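Local coordinates for uncharacterized protein (Bacteroides eggerthii, PDB 4L3R), which is of unknown function but belongs to the DUF4847 family of the calycin clan, whose beta-barrel relatives often bind small hydrophobic ligands, at residues E8-K13 with A82-D87; R44-I49 with E103-A108; T129-F132 with T137-V140. All coordinates share one frame; numbering follows the deposited sequence.

Interaction 1 (E8-K13 with A82-D87); sequences EIFNDK and AILKID
Phe10 and Leu84 make the closest approach between 8-13 and 82-87: CZ of the Phe10 ring lies 3.7 Å from CD2 of Leu84, the two side chains extending toward each other from opposite directions. The methyl meets the ring obliquely, so this is a van der Waals contact at the far end of the ring and not a stack. A second pair lies beside it, where CD1 of Ile9 stands 4.3 Å from CD1 of Ile86, delta methyl to delta methyl. No hydrogen bond crosses between the segments. With the nearest alpha carbons, Ile9 CA and Ile86 CA, 10.8 Å apart, the backbones are bridged by side-chain ends alone, and the buried surface is modest, 126 Å².

Torsions account for the reach. Leu84 has CG anti to its backbone nitrogen (chi1 174°), which carries CD2 out to the ring, whereas the Phe10 ring swings in from a CB that does not itself point at the strand. Behind these residues, side-chain hydrogen bonds and a salt bridge tie the end of the helix to the turn after it. Lys13 NZ donates to the carbonyl oxygen of Glu8 at 2.7 Å and forms a salt bridge with Glu8 OE2 at 3.0 Å; Asn11 ND2 reaches Glu8 OE1 at 3.2 Å, almost straight at 175° and in the plane of its own amide. Asn11 is also the centre of an inverse gamma turn, and Lys13 NZ has a further partner in the carbonyl of Val125.

The contact lays the end of helix 4-10 against strand 78-87. Phe57 of strand 54-61 touches both Ile9 and Leu84, Tyr121 of strand 118-123 touches Ile9 and Ile86, and Val66 of the second subunit packs on Phe10 and Ile86.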
loop_
_atom_site.group_PDB
_atom_site.type_symbol
_atom_site.label_atom_id
_atom_site.label_comp_id
_atom_site.label_asym_id
_atom_site.label_seq_id
_atom_site.Cartn_x
_atom_site.Cartn_y
_atom_site.Cartn_z
ATOM N N GLU B 8 -7.180 -5.980 -1.840
ATOM C CA GLU B 8 -8.212 -6.167 -0.819
ATOM C C GLU B 8 -7.607 -6.909 0.396
ATOM O O GLU B 8 -8.150 -6.812 1.492
ATOM C CB GLU B 8 -9.429 -6.923 -1.393
ATOM C CG GLU B 8 -10.651 -6.971 -0.484
ATOM C CD GLU B 8 -11.131 -5.649 0.096
ATOM O OE1 GLU B 8 -11.094 -4.629 -0.630
ATOM O OE2 GLU B 8 -11.545 -5.632 1.278
ATOM N N ILE B 9 -6.456 -7.594 0.215
ATOM C CA ILE B 9 -5.746 -8.291 1.291
ATOM C C ILE B 9 -5.033 -7.247 2.199
ATOM O O ILE B 9 -4.901 -7.482 3.401
ATOM C CB ILE B 9 -4.761 -9.346 0.692
ATOM C CG1 ILE B 9 -5.525 -10.419 -0.127
ATOM C CG2 ILE B 9 -3.942 -10.023 1.772
ATOM C CD1 ILE B 9 -4.645 -11.235 -1.069
ATOM N N PHE B 10 -4.609 -6.100 1.625
ATOM C CA PHE B 10 -3.953 -4.988 2.341
ATOM C C PHE B 10 -4.937 -3.933 2.886
ATOM O O PHE B 10 -4.522 -3.062 3.657
ATOM C CB PHE B 10 -2.999 -4.242 1.383
ATOM C CG PHE B 10 -1.731 -4.967 1.025
ATOM C CD1 PHE B 10 -1.735 -5.979 0.077
ATOM C CD2 PHE B 10 -0.511 -4.575 1.565
ATOM C CE1 PHE B 10 -0.560 -6.642 -0.260
ATOM C CE2 PHE B 10 0.667 -5.228 1.209
ATOM C CZ PHE B 10 0.633 -6.260 0.304
ATOM N N ASN B 11 -6.204 -3.961 2.439
ATOM C CA ASN B 11 -7.193 -2.927 2.746
ATOM C C ASN B 11 -7.673 -2.908 4.217
ATOM O O ASN B 11 -8.718 -3.475 4.542
ATOM C CB ASN B 11 -8.403 -3.060 1.792
ATOM C CG ASN B 11 -9.333 -1.870 1.748
ATOM O OD1 ASN B 11 -9.095 -0.819 2.359
ATOM N ND2 ASN B 11 -10.392 -1.991 0.962
ATOM N N ASP B 12 -6.936 -2.161 5.071
ATOM C CA ASP B 12 -7.252 -1.883 6.479
ATOM C C ASP B 12 -7.867 -3.102 7.189
ATOM O O ASP B 12 -9.049 -3.091 7.559
ATOM C CB ASP B 12 -8.206 -0.661 6.538
ATOM C CG ASP B 12 -8.493 -0.095 7.921
ATOM O OD1 ASP B 12 -7.568 -0.089 8.769
ATOM O OD2 ASP B 12 -9.631 0.381 8.143
ATOM N N LYS B 13 -7.064 -4.162 7.356
ATOM C CA LYS B 13 -7.561 -5.377 7.994
ATOM C C LYS B 13 -6.452 -6.228 8.576
ATOM O O LYS B 13 -5.358 -6.317 8.010
ATOM C CB LYS B 13 -8.372 -6.219 6.992
ATOM C CG LYS B 13 -7.624 -6.589 5.705
ATOM C CD LYS B 13 -8.435 -7.515 4.810
ATOM C CE LYS B 13 -9.630 -6.836 4.181
ATOM N NZ LYS B 13 -10.206 -7.659 3.093
ATOM N N ALA B 82 8.466 -8.771 6.581
ATOM C CA ALA B 82 9.090 -9.826 5.782
ATOM C C ALA B 82 8.937 -9.479 4.285
ATOM O O ALA B 82 7.941 -8.850 3.890
ATOM C CB ALA B 82 8.460 -11.179 6.090
ATOM N N ILE B 83 9.930 -9.859 3.461
ATOM C CA ILE B 83 9.902 -9.575 2.024
ATOM C C ILE B 83 8.782 -10.403 1.399
ATOM O O ILE B 83 8.746 -11.615 1.576
ATOM C CB ILE B 83 11.270 -9.845 1.351
ATOM C CG1 ILE B 83 12.371 -8.923 1.931
ATOM C CG2 ILE B 83 11.169 -9.659 -0.177
ATOM C CD1 ILE B 83 13.784 -9.498 1.811
ATOM N N LEU B 84 7.866 -9.736 0.683
ATOM C CA LEU B 84 6.706 -10.366 0.078
ATOM C C LEU B 84 6.766 -10.348 -1.447
ATOM O O LEU B 84 7.062 -9.325 -2.054
ATOM C CB LEU B 84 5.434 -9.630 0.543
ATOM C CG LEU B 84 4.096 -10.063 -0.098
ATOM C CD1 LEU B 84 3.716 -11.466 0.321
ATOM C CD2 LEU B 84 3.006 -9.069 0.219
ATOM N N LYS B 85 6.433 -11.494 -2.049
ATOM C CA LYS B 85 6.226 -11.680 -3.489
ATOM C C LYS B 85 4.798 -12.177 -3.591
ATOM O O LYS B 85 4.439 -13.096 -2.853
ATOM C CB LYS B 85 7.231 -12.675 -4.112
ATOM C CG LYS B 85 8.702 -12.331 -3.887
ATOM C CD LYS B 85 9.285 -11.437 -4.969
ATOM C CE LYS B 85 9.596 -12.186 -6.240
ATOM N NZ LYS B 85 10.589 -11.459 -7.065
ATOM N N ILE B 86 3.946 -11.523 -4.380
ATOM C CA ILE B 86 2.545 -11.939 -4.511
ATOM C C ILE B 86 2.069 -11.621 -5.914
ATOM O O ILE B 86 2.365 -10.545 -6.415
ATOM C CB ILE B 86 1.645 -11.284 -3.417
ATOM C CG1 ILE B 86 0.245 -11.931 -3.404
ATOM C CG2 ILE B 86 1.548 -9.763 -3.586
ATOM C CD1 ILE B 86 -0.560 -11.565 -2.222
ATOM N N ASP B 87 1.370 -12.560 -6.561
ATOM C CA ASP B 87 0.860 -12.364 -7.919
ATOM C C ASP B 87 -0.636 -12.661 -7.951
ATOM O O ASP B 87 -1.038 -13.795 -7.716
ATOM C CB ASP B 87 1.616 -13.262 -8.908
ATOM C CG ASP B 87 1.267 -13.052 -10.370
ATOM O OD1 ASP B 87 0.625 -12.024 -10.692
ATOM O OD2 ASP B 87 1.608 -13.926 -11.189
#

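Interaction 2 (R44-I49 with E103-A108)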
loop_
_atom_site.group_PDB
_atom_site.type_symbol
_atom_site.label_atom_id
_atom_site.label_comp_id
_atom_site.label_asym_id
_atom_site.label_seq_id
_atom_site.Cartn_x
_atom_site.Cartn_y
_atom_site.Cartn_z
ATOM N N ARG B 44 -5.392 -23.418 22.392
ATOM C CA ARG B 44 -6.697 -22.825 22.104
ATOM C C ARG B 44 -6.966 -21.616 22.994
ATOM O O ARG B 44 -7.633 -20.697 22.535
ATOM C CB ARG B 44 -7.822 -23.857 22.228
ATOM C CG ARG B 44 -7.862 -24.787 21.026
ATOM C CD ARG B 44 -8.924 -25.843 21.203
ATOM N NE ARG B 44 -9.043 -26.723 20.041
ATOM C CZ ARG B 44 -9.684 -26.435 18.911
ATOM N NH1 ARG B 44 -10.265 -25.252 18.747
ATOM N NH2 ARG B 44 -9.740 -27.328 17.929
ATOM N N GLU B 45 -6.419 -21.582 24.227
ATOM C CA GLU B 45 -6.570 -20.424 25.112
ATOM C C GLU B 45 -5.706 -19.271 24.600
ATOM O O GLU B 45 -6.155 -18.127 24.619
ATOM C CB GLU B 45 -6.219 -20.770 26.571
ATOM C CG GLU B 45 -7.244 -21.666 27.257
ATOM C CD GLU B 45 -8.664 -21.134 27.328
ATOM O OE1 GLU B 45 -8.841 -19.899 27.438
ATOM O OE2 GLU B 45 -9.605 -21.959 27.267
ATOM N N LEU B 46 -4.494 -19.568 24.095
ATOM C CA LEU B 46 -3.627 -18.544 23.502
ATOM C C LEU B 46 -4.241 -18.018 22.198
ATOM O O LEU B 46 -4.092 -16.835 21.902
ATOM C CB LEU B 46 -2.212 -19.096 23.252
ATOM C CG LEU B 46 -1.407 -19.373 24.529
ATOM C CD1 LEU B 46 -0.237 -20.277 24.252
ATOM C CD2 LEU B 46 -0.929 -18.074 25.179
ATOM N N LEU B 47 -4.962 -18.876 21.445
ATOM C CA LEU B 47 -5.625 -18.479 20.200
ATOM C C LEU B 47 -6.825 -17.554 20.460
ATOM O O LEU B 47 -7.149 -16.760 19.582
ATOM C CB LEU B 47 -6.075 -19.722 19.411
ATOM C CG LEU B 47 -6.663 -19.500 18.013
ATOM C CD1 LEU B 47 -5.655 -18.833 17.089
ATOM C CD2 LEU B 47 -7.128 -20.813 17.413
ATOM N N LYS B 48 -7.489 -17.647 21.638
ATOM C CA LYS B 48 -8.620 -16.757 21.981
ATOM C C LYS B 48 -8.163 -15.296 22.184
ATOM O O LYS B 48 -8.990 -14.388 22.052
ATOM C CB LYS B 48 -9.362 -17.224 23.252
ATOM C CG LYS B 48 -10.303 -18.405 23.049
ATOM C CD LYS B 48 -10.974 -18.813 24.368
ATOM C CE LYS B 48 -11.874 -20.025 24.238
ATOM N NZ LYS B 48 -11.125 -21.306 24.352
ATOM N N ILE B 49 -6.872 -15.066 22.537
ATOM C CA ILE B 49 -6.351 -13.711 22.741
ATOM C C ILE B 49 -6.354 -13.004 21.386
ATOM O O ILE B 49 -5.818 -13.541 20.417
ATOM C CB ILE B 49 -4.951 -13.722 23.418
ATOM C CG1 ILE B 49 -5.054 -14.276 24.863
ATOM C CG2 ILE B 49 -4.341 -12.308 23.433
ATOM C CD1 ILE B 49 -3.729 -14.701 25.507
ATOM N N GLU B 103 9.451 -19.596 20.070
ATOM C CA GLU B 103 8.160 -20.106 20.530
ATOM C C GLU B 103 8.303 -21.430 21.268
ATOM O O GLU B 103 9.124 -22.259 20.882
ATOM C CB GLU B 103 7.210 -20.312 19.346
ATOM C CG GLU B 103 6.779 -19.031 18.655
ATOM C CD GLU B 103 5.848 -18.120 19.437
ATOM O OE1 GLU B 103 5.573 -18.390 20.628
ATOM O OE2 GLU B 103 5.380 -17.123 18.845
ATOM N N SER B 104 7.498 -21.623 22.328
ATOM C CA SER B 104 7.404 -22.890 23.052
ATOM C C SER B 104 6.099 -23.620 22.662
ATOM O O SER B 104 6.069 -24.848 22.640
ATOM C CB SER B 104 7.472 -22.676 24.565
ATOM O OG SER B 104 6.343 -21.989 25.083
ATOM N N ASP B 105 5.025 -22.872 22.364
ATOM C CA ASP B 105 3.728 -23.441 21.999
ATOM C C ASP B 105 3.788 -24.092 20.611
ATOM O O ASP B 105 4.282 -23.471 19.675
ATOM C CB ASP B 105 2.657 -22.339 22.024
ATOM C CG ASP B 105 1.252 -22.871 21.974
ATOM O OD1 ASP B 105 0.739 -23.282 23.030
ATOM O OD2 ASP B 105 0.670 -22.897 20.874
ATOM N N LYS B 106 3.282 -25.333 20.481
ATOM C CA LYS B 106 3.319 -26.066 19.209
ATOM C C LYS B 106 2.513 -25.383 18.107
ATOM O O LYS B 106 2.954 -25.413 16.961
ATOM C CB LYS B 106 2.838 -27.512 19.377
ATOM C CG LYS B 106 3.811 -28.375 20.180
ATOM C CD LYS B 106 3.323 -29.815 20.235
ATOM C CE LYS B 106 4.290 -30.737 20.941
ATOM N NZ LYS B 106 3.854 -32.153 20.855
ATOM N N LEU B 107 1.350 -24.779 18.422
ATOM C CA LEU B 107 0.572 -24.068 17.396
ATOM C C LEU B 107 1.351 -22.853 16.891
ATOM O O LEU B 107 1.352 -22.589 15.688
ATOM C CB LEU B 107 -0.807 -23.627 17.920
ATOM C CG LEU B 107 -1.764 -23.012 16.879
ATOM C CD1 LEU B 107 -2.102 -24.010 15.776
ATOM C CD2 LEU B 107 -3.030 -22.502 17.543
ATOM N N ALA B 108 2.026 -22.133 17.803
ATOM C CA ALA B 108 2.840 -20.960 17.453
ATOM C C ALA B 108 4.057 -21.355 16.593
ATOM O O ALA B 108 4.395 -20.633 15.657
ATOM C CB ALA B 108 3.295 -20.244 18.716
#
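Leu46 and Asp105 mark the nearest approach of the two backbones, their CA atoms 9.0 Å apart, where the last turn of helix 37-48 faces the residue that opens helix 106-116. Their side chains come from opposite directions and meet methyl to carboxylate: Leu46 CD1 lies 3.4 Å from Asp105 OD1 and 3.8 Å from Asp105 CG. This is an apolar group against a carboxylate oxygen, so it contributes packing and no bond. The other oxygen does the polar work. Asp105 OD2 is hydrogen-bonded to Ser43 OG, one residue before 44-49, and also receives two weak bonds from its own helix, from Leu107 N at 3.2 Å and from Ala108 N at 3.4 Å. The first is strongly bent, at 126°, and the second straighter, at 152°. The carboxylate thus divides its atoms between a methyl contact through OD1 and a three-partner grip on OD2, which should limit its rotation.

Beside this pair, Leu47 CD2 and Leu107 CD2 stand 4.4 Å apart, a loose leucine pair, and Phe53 touches both side chains. Around the contact, Arg44 NE forms a salt bridge with Glu40, while Lys106 NZ forms one with Glu39; the latter is a second polar tie between the two helices.

The two segments bury 132 Å² between them, a small patch. Asp105 occupies the N-cap position, just before the first helical residue, its carboxylate making two weak bonds to backbone amides of the first turn, here combined with side-chain packing against a neighbouring helix.

Interaction 3 (T129-F132 with T137-V140)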
loop_
_atom_site.group_PDB
_atom_site.type_symbol
_atom_site.label_atom_id
_atom_site.label_comp_id
_atom_site.label_asym_id
_atom_site.label_seq_id
_atom_site.Cartn_x
_atom_site.Cartn_y
_atom_site.Cartn_z
ATOM N N THR B 129 -6.824 -18.008 2.552
ATOM C CA THR B 129 -6.283 -19.354 2.686
ATOM C C THR B 129 -4.886 -19.358 2.106
ATOM O O THR B 129 -4.729 -19.020 0.934
ATOM C CB THR B 129 -7.191 -20.368 1.979
ATOM O OG1 THR B 129 -8.529 -20.194 2.437
ATOM C CG2 THR B 129 -6.754 -21.805 2.223
ATOM N N LEU B 130 -3.874 -19.725 2.916
ATOM C CA LEU B 130 -2.485 -19.800 2.473
ATOM C C LEU B 130 -2.042 -21.251 2.416
ATOM O O LEU B 130 -2.153 -21.972 3.410
ATOM C CB LEU B 130 -1.562 -19.011 3.414
ATOM C CG LEU B 130 -1.915 -17.547 3.641
ATOM C CD1 LEU B 130 -0.919 -16.895 4.590
ATOM C CD2 LEU B 130 -1.966 -16.775 2.334
ATOM N N TYR B 131 -1.527 -21.672 1.259
ATOM C CA TYR B 131 -1.021 -23.020 1.053
ATOM C C TYR B 131 0.459 -23.004 1.332
ATOM O O TYR B 131 1.154 -22.134 0.803
ATOM C CB TYR B 131 -1.294 -23.493 -0.381
ATOM C CG TYR B 131 -2.756 -23.757 -0.653
ATOM C CD1 TYR B 131 -3.662 -22.711 -0.788
ATOM C CD2 TYR B 131 -3.235 -25.057 -0.785
ATOM C CE1 TYR B 131 -5.013 -22.951 -1.017
ATOM C CE2 TYR B 131 -4.584 -25.309 -1.026
ATOM C CZ TYR B 131 -5.470 -24.255 -1.142
ATOM O OH TYR B 131 -6.798 -24.524 -1.369
ATOM N N PHE B 132 0.951 -23.950 2.151
ATOM C CA PHE B 132 2.372 -24.023 2.478
ATOM C C PHE B 132 2.850 -25.458 2.454
ATOM O O PHE B 132 2.052 -26.369 2.676
ATOM C CB PHE B 132 2.644 -23.376 3.850
ATOM C CG PHE B 132 2.118 -24.127 5.052
ATOM C CD1 PHE B 132 0.819 -23.931 5.499
ATOM C CD2 PHE B 132 2.942 -24.991 5.768
ATOM C CE1 PHE B 132 0.346 -24.605 6.629
ATOM C CE2 PHE B 132 2.478 -25.634 6.917
ATOM C CZ PHE B 132 1.183 -25.439 7.339
ATOM N N THR B 137 4.476 -32.823 2.326
ATOM C CA THR B 137 3.035 -32.559 2.342
ATOM C C THR B 137 2.723 -31.092 2.048
ATOM O O THR B 137 3.605 -30.236 2.106
ATOM C CB THR B 137 2.436 -32.951 3.711
ATOM O OG1 THR B 137 2.791 -31.971 4.694
ATOM C CG2 THR B 137 2.850 -34.362 4.167
ATOM N N THR B 138 1.442 -30.817 1.762
ATOM C CA THR B 138 0.904 -29.484 1.519
ATOM C C THR B 138 -0.230 -29.264 2.507
ATOM O O THR B 138 -1.211 -30.011 2.470
ATOM C CB THR B 138 0.449 -29.341 0.065
ATOM O OG1 THR B 138 1.610 -29.334 -0.765
ATOM C CG2 THR B 138 -0.354 -28.062 -0.181
ATOM N N LYS B 139 -0.102 -28.244 3.374
ATOM C CA LYS B 139 -1.108 -27.895 4.377
ATOM C C LYS B 139 -1.656 -26.516 4.076
ATOM O O LYS B 139 -1.157 -25.836 3.180
ATOM C CB LYS B 139 -0.503 -27.967 5.795
ATOM C CG LYS B 139 -0.668 -29.346 6.448
ATOM C CD LYS B 139 0.633 -29.925 6.943
ATOM C CE LYS B 139 0.403 -31.261 7.609
ATOM N NZ LYS B 139 1.679 -31.955 7.905
ATOM N N VAL B 140 -2.712 -26.118 4.790
ATOM C CA VAL B 140 -3.326 -24.813 4.590
ATOM C C VAL B 140 -3.552 -24.119 5.913
ATOM O O VAL B 140 -3.980 -24.753 6.875
ATOM C CB VAL B 140 -4.651 -24.874 3.786
ATOM C CG1 VAL B 140 -4.394 -25.308 2.354
ATOM C CG2 VAL B 140 -5.692 -25.779 4.449
#
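Phe132 and Lys139 face each other as an antiparallel hydrogen-bonded pair joined by two nearly straight backbone bonds: Phe132 N donates to Lys139 O at 3.0 Å and Lys139 N to Phe132 O at 2.9 Å. Next to it, Tyr131 and Val140 form the non-hydrogen-bonded pair, and Val140 CA makes a CA-H...O contact with Leu130 O at 3.3 Å. The strand axes run at 162°, close to antiparallel.

Packing differs on the two faces. On the one bearing Tyr131 and Val140, the side chains run side by side, and Val140 CG1 sits over the Tyr131 ring, 3.5 Å from its centroid and 20° off the normal, a CH-pi contact. Thr138 CG2 lies at the edge of that ring, and the phenol OH is hydrogen-bonded to Glu122. On the other face, Phe132 has CG between its backbone nitrogen and carbonyl carbon (chi1 70°), which folds the ring across the neighbouring strand until CZ is 3.4 Å from Lys139 CB, that carbon lying over a ring face. Lys139 then bends at chi2 and leads away to a salt bridge with Asp134 and a cation-pi contact with Tyr30. Replacing Phe132 by an alanine would probably leave Lys139 CB without its aromatic cover and open a gap beside Ile20 and Met141.

The pair belongs to the hairpin of strands 127-134 and 137-144. Strand 118-123 continues the sheet beyond the first of these, through backbone bonds from Thr129 and Tyr131 to residues including Glu122 and Lys120, and strand 15-22 continues it beyond the second, where the backbone of Val140 bonds to that of Thr21.

In the fold
From the N terminus, helix 4-10 opens interaction 1, which closes only when strand 78-87 arrives, a loop that holds strands 15-22, 54-61 and 66-73 and helix 37-48. Interaction 2 starts inside that loop, on helix 37-48, and closes beyond it at the head of helix 106-116, so the two cross along the chain. The centres of interactions 1 and 2 lie about 24 Å apart, on opposite sides of the chain's centre. Interaction 3 follows both in series, a short hairpin closure. Interactions 1 and 3 reach the same antiparallel sheet, centres about 17 Å apart, while interaction 2 joins two helices. None touches another; their nearest atoms remain about 7 to 14 Å apart.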